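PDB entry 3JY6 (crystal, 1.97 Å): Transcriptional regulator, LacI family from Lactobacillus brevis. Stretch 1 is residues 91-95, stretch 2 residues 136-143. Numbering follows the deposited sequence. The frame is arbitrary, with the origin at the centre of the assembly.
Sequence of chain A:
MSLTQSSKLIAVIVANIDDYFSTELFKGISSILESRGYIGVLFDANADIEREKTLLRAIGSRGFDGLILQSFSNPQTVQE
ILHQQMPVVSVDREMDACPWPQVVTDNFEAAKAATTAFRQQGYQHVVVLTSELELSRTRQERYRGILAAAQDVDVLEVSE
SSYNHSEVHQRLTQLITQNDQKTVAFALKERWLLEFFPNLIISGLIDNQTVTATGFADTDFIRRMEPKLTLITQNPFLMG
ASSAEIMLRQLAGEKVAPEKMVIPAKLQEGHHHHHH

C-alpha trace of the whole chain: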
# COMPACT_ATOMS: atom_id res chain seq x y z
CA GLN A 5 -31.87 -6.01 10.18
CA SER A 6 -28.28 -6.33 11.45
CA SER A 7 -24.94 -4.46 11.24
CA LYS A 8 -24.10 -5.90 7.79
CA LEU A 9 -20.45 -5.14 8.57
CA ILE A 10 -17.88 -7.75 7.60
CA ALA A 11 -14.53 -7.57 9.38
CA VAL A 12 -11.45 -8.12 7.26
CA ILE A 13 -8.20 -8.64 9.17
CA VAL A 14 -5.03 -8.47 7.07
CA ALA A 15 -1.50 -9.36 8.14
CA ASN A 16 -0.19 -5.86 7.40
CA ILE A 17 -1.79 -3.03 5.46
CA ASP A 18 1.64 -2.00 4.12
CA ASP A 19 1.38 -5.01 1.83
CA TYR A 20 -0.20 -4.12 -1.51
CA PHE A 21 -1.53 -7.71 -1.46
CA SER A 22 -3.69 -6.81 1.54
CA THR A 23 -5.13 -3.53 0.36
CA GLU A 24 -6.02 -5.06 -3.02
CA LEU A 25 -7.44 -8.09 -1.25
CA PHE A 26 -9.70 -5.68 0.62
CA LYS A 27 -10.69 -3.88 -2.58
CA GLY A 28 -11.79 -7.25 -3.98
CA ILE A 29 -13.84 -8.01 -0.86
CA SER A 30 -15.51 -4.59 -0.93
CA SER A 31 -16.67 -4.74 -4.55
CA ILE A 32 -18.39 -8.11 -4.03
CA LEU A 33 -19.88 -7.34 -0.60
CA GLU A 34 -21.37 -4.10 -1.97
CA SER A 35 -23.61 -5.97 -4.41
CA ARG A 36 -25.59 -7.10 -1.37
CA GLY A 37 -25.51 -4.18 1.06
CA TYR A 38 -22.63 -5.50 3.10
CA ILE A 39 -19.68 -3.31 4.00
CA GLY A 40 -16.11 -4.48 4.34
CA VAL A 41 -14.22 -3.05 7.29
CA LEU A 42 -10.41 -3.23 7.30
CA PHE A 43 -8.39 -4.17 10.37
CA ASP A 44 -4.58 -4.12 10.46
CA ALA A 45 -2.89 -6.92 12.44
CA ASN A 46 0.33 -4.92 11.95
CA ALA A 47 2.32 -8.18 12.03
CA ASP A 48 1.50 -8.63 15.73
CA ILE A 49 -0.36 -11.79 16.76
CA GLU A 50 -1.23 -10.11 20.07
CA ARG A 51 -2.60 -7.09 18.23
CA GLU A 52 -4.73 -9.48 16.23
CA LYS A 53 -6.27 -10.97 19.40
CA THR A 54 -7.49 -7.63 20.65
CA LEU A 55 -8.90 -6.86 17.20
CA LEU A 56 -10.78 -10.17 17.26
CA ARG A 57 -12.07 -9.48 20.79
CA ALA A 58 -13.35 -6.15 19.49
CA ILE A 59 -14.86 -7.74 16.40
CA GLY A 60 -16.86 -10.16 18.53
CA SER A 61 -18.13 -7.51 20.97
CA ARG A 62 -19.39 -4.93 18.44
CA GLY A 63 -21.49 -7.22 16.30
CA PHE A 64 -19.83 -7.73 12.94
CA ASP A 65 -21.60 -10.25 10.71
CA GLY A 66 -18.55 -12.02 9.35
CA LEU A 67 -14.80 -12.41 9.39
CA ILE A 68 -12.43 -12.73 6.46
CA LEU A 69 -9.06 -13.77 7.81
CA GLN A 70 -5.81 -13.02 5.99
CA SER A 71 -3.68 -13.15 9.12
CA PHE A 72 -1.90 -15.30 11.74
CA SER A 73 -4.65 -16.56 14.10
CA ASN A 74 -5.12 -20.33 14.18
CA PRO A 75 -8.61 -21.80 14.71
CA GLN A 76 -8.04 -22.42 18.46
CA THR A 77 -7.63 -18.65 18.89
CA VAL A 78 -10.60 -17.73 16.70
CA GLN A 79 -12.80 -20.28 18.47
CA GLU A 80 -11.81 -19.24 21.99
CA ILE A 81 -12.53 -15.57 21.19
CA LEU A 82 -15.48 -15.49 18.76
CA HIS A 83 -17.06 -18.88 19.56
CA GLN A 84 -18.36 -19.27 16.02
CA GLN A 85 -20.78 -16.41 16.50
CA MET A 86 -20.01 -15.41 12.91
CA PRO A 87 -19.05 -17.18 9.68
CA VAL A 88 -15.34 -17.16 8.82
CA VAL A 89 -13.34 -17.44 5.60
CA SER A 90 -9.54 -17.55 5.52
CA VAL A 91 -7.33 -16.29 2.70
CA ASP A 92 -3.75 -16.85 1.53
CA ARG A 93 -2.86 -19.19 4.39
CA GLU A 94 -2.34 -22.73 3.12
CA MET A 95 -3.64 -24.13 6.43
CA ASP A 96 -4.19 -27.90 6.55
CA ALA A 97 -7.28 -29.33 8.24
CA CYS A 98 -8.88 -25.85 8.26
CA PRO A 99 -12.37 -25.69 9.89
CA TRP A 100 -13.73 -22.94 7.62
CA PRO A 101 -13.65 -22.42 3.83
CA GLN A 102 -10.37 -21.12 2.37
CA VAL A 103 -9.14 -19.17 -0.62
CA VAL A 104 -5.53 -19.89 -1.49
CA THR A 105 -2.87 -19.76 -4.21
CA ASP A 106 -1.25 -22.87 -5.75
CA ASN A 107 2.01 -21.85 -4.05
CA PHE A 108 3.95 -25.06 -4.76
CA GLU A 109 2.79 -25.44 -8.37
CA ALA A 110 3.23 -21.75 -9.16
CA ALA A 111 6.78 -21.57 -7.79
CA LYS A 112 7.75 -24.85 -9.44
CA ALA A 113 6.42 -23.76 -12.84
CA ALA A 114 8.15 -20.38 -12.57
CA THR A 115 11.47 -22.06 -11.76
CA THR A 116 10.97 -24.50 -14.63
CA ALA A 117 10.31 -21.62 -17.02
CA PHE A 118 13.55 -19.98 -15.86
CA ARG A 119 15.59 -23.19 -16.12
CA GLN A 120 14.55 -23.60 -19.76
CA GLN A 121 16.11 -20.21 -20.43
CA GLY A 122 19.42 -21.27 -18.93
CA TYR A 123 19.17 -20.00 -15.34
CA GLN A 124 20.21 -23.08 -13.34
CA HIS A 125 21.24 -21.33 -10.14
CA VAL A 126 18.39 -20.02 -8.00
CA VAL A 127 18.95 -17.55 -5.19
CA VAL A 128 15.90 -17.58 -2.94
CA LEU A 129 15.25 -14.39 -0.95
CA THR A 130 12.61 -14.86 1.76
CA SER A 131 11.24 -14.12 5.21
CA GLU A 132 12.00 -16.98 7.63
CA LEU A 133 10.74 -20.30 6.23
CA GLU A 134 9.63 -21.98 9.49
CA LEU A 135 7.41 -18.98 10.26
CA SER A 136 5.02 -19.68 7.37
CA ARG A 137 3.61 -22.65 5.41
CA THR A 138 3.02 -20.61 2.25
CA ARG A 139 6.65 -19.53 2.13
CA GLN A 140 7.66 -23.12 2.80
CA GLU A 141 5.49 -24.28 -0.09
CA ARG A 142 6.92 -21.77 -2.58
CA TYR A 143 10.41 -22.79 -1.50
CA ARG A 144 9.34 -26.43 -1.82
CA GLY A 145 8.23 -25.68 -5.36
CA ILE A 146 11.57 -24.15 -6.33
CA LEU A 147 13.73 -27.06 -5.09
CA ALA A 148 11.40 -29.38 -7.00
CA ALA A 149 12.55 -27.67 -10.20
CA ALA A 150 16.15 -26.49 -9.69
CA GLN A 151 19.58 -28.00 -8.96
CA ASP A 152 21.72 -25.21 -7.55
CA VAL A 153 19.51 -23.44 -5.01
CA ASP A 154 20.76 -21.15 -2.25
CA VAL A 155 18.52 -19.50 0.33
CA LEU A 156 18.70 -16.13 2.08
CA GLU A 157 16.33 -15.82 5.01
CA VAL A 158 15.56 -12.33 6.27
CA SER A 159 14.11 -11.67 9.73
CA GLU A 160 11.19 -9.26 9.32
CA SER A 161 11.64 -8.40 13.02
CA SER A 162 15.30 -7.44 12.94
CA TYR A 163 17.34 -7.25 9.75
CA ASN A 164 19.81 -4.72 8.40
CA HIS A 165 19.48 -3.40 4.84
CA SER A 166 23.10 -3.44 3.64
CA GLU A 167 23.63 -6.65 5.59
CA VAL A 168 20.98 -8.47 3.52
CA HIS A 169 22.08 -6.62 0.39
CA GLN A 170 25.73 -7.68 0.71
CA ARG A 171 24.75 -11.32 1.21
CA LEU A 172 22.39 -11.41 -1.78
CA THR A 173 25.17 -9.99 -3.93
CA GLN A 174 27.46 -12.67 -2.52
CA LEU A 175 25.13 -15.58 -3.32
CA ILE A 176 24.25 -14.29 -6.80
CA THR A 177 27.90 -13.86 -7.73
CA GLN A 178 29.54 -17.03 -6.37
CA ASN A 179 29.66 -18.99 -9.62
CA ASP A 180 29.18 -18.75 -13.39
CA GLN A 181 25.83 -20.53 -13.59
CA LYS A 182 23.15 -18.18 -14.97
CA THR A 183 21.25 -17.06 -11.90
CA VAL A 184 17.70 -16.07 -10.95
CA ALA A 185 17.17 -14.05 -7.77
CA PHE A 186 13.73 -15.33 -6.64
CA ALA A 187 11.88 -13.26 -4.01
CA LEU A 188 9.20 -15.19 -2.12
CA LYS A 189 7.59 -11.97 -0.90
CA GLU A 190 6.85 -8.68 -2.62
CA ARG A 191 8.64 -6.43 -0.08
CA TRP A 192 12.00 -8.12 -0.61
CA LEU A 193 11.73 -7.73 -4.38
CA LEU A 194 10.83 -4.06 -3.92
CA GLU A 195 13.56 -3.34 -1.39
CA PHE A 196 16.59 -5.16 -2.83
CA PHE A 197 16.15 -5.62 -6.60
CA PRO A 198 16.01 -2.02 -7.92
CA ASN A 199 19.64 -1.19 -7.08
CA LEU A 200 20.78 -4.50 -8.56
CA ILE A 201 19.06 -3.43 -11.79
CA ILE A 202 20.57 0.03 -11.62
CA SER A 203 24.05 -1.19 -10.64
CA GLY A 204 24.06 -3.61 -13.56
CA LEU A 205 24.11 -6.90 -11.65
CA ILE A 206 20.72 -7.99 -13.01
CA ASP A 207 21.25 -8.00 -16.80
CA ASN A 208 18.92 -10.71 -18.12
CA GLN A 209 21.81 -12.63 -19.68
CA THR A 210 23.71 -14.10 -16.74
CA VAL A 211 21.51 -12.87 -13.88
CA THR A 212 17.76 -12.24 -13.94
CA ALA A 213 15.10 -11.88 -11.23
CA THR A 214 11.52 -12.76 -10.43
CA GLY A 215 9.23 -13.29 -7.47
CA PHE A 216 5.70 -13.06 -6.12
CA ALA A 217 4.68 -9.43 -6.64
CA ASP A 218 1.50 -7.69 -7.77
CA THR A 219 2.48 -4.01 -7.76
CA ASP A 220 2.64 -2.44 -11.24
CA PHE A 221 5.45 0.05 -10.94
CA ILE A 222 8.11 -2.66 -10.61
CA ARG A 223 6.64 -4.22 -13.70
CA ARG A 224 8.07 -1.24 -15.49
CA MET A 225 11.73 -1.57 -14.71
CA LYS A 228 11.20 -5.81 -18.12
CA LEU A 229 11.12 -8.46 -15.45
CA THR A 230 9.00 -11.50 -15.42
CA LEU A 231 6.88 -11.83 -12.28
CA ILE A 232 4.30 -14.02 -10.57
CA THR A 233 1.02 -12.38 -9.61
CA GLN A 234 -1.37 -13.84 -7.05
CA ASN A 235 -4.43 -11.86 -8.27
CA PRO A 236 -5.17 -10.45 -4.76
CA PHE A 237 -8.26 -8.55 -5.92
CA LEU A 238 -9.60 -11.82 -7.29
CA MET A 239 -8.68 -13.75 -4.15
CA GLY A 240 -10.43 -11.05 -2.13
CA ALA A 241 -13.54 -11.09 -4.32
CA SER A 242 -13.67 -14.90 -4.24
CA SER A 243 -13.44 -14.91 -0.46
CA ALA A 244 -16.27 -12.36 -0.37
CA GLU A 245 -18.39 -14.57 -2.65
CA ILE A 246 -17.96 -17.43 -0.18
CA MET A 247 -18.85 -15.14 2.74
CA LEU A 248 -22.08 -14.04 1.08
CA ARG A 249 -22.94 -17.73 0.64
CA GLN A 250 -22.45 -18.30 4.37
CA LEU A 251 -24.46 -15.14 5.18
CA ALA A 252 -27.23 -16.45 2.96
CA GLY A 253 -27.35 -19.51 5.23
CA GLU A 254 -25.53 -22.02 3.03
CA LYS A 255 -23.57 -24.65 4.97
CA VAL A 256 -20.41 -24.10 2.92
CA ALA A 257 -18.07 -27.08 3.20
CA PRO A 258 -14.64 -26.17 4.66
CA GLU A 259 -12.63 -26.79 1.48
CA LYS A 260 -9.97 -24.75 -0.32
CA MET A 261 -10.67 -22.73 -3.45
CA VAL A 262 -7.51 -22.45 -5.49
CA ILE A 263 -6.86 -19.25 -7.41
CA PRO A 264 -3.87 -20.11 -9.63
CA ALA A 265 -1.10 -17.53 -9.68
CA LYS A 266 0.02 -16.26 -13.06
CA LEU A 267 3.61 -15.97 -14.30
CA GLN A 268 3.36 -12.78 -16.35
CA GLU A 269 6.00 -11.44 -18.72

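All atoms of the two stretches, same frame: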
# COMPACT_ATOMS: atom_id res chain seq x y z
N VAL A 91 -7.94 -16.54 3.99
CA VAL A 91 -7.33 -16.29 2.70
C VAL A 91 -5.81 -16.26 2.74
O VAL A 91 -5.21 -15.74 3.70
CB VAL A 91 -7.80 -14.93 2.11
CG1 VAL A 91 -7.23 -14.74 0.70
CG2 VAL A 91 -9.32 -14.88 2.09
N ASP A 92 -5.20 -16.83 1.71
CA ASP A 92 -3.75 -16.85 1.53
C ASP A 92 -2.97 -17.52 2.66
O ASP A 92 -1.85 -17.11 2.95
CB ASP A 92 -3.25 -15.41 1.35
CG ASP A 92 -1.82 -15.35 0.85
OD1 ASP A 92 -1.54 -15.90 -0.23
OD2 ASP A 92 -0.96 -14.74 1.53
N ARG A 93 -3.53 -18.55 3.27
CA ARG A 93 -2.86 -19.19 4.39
C ARG A 93 -2.29 -20.58 4.22
O ARG A 93 -1.35 -20.94 4.91
CB ARG A 93 -3.79 -19.20 5.61
CG ARG A 93 -3.73 -17.93 6.43
CD ARG A 93 -2.41 -17.86 7.17
NE ARG A 93 -2.17 -19.08 7.93
CZ ARG A 93 -2.75 -19.38 9.10
NH1 ARG A 93 -3.61 -18.53 9.66
NH2 ARG A 93 -2.47 -20.53 9.69
N GLU A 94 -2.84 -21.37 3.31
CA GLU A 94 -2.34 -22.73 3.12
C GLU A 94 -2.31 -23.43 4.48
O GLU A 94 -1.27 -23.91 4.93
CB GLU A 94 -0.93 -22.72 2.52
CG GLU A 94 -0.59 -24.00 1.77
CD GLU A 94 -0.90 -23.91 0.29
OE1 GLU A 94 -0.07 -23.34 -0.46
OE2 GLU A 94 -1.97 -24.40 -0.13
N MET A 95 -3.47 -23.48 5.13
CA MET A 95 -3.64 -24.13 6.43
C MET A 95 -4.20 -25.53 6.16
O MET A 95 -5.14 -25.68 5.38
CB MET A 95 -4.65 -23.34 7.26
CG MET A 95 -4.51 -23.48 8.76
SD MET A 95 -6.02 -22.98 9.64
CE MET A 95 -6.49 -21.49 8.79
N SER A 136 6.20 -19.65 8.23
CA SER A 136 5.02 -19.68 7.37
C SER A 136 4.97 -20.87 6.39
O SER A 136 5.96 -21.18 5.73
CB SER A 136 4.93 -18.36 6.60
OG SER A 136 3.87 -18.38 5.65
N ARG A 137 3.80 -21.50 6.30
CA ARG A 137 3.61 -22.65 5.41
C ARG A 137 3.53 -22.28 3.93
O ARG A 137 3.81 -23.11 3.07
CB ARG A 137 2.35 -23.43 5.80
CG ARG A 137 2.39 -24.01 7.21
CD ARG A 137 3.42 -25.12 7.33
NE ARG A 137 3.47 -25.68 8.68
CZ ARG A 137 4.25 -25.23 9.66
NH1 ARG A 137 5.07 -24.20 9.44
NH2 ARG A 137 4.21 -25.80 10.85
N THR A 138 3.12 -21.05 3.64
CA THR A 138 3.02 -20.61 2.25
C THR A 138 4.42 -20.37 1.72
O THR A 138 4.73 -20.70 0.57
CB THR A 138 2.20 -19.33 2.11
OG1 THR A 138 2.77 -18.32 2.94
CG2 THR A 138 0.74 -19.58 2.50
N ARG A 139 5.28 -19.77 2.55
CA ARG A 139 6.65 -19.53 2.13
C ARG A 139 7.26 -20.91 1.89
O ARG A 139 7.84 -21.18 0.82
CB ARG A 139 7.44 -18.81 3.23
CG ARG A 139 6.82 -17.50 3.70
CD ARG A 139 7.55 -16.95 4.92
NE ARG A 139 6.84 -15.81 5.49
CZ ARG A 139 7.13 -15.25 6.66
NH1 ARG A 139 8.14 -15.70 7.41
NH2 ARG A 139 6.41 -14.22 7.09
N GLN A 140 7.13 -21.78 2.88
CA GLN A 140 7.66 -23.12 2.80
C GLN A 140 7.23 -23.86 1.54
O GLN A 140 8.00 -24.62 0.97
CB GLN A 140 7.24 -23.93 4.03
CG GLN A 140 8.06 -23.59 5.25
CD GLN A 140 7.59 -24.34 6.48
OE1 GLN A 140 7.44 -25.56 6.45
NE2 GLN A 140 7.36 -23.61 7.56
N GLU A 141 6.00 -23.63 1.11
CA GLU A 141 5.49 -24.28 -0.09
C GLU A 141 6.13 -23.72 -1.36
O GLU A 141 6.42 -24.45 -2.30
CB GLU A 141 3.97 -24.14 -0.17
CG GLU A 141 3.18 -25.12 0.70
CD GLU A 141 3.32 -26.56 0.23
OE1 GLU A 141 4.11 -27.31 0.83
OE2 GLU A 141 2.63 -26.94 -0.75
N ARG A 142 6.32 -22.41 -1.41
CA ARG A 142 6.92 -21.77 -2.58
C ARG A 142 8.38 -22.19 -2.68
O ARG A 142 8.93 -22.33 -3.77
CB ARG A 142 6.78 -20.25 -2.47
CG ARG A 142 5.32 -19.78 -2.44
CD ARG A 142 5.21 -18.27 -2.17
NE ARG A 142 3.81 -17.86 -2.04
CZ ARG A 142 3.39 -16.62 -1.79
NH1 ARG A 142 4.25 -15.61 -1.64
NH2 ARG A 142 2.09 -16.38 -1.72
N TYR A 143 9.01 -22.38 -1.53
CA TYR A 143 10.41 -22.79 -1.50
C TYR A 143 10.46 -24.25 -1.93
O TYR A 143 11.38 -24.67 -2.64
CB TYR A 143 10.97 -22.64 -0.09
CG TYR A 143 12.39 -23.14 0.07
CD1 TYR A 143 13.42 -22.65 -0.73
CD2 TYR A 143 12.70 -24.10 1.02
CE1 TYR A 143 14.74 -23.10 -0.58
CE2 TYR A 143 14.01 -24.57 1.18
CZ TYR A 143 15.02 -24.07 0.38
OH TYR A 143 16.30 -24.55 0.53

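The contact sets an irregular segment, running on from V91, against the first turns of a helix that begins at R137. The nearest CA atoms across the stretches are those of E94 and T138, 5.8 Å apart. No hydrogen bond crosses between the stretches; the contacts are van der Waals packing and one long salt bridge.

Packing centres on the methyl of T138. Its CG2 sits 3.5 Å from R93 O, 3.6 Å from D92 O and 3.6 Å from E94 CB, a small apolar group set against two backbone carbonyl oxygens and the E94 side chain. Beside this, R137 CB packs 3.8 Å from E94 O, while the end of the R137 side chain leads away.

The T138 hydroxyl is used within its own stretch: OG1 donates to S136 OG at 2.9 Å. S136 caps the helix, its OG also accepting a weak bond from T138 N at 3.4 Å. One threonine thus serves both sides: its methyl packs across the contact while its hydroxyl bonds S136.

The charged pairings are looser. D92 OD1 approaches the edge of the R142 guanidinium, near its plane, in a long salt bridge of 4.0 Å to NH2; both atoms also hydrogen-bond elsewhere in the structure. E94 OE1 lies 3.9 Å from E141 CG, a carboxylate oxygen against a methylene. Their like-charged carboxylates remain close, OE1 of E94 lying 4.5 Å from OE2 of E141, and both E94 carboxylate oxygens hydrogen-bond elsewhere.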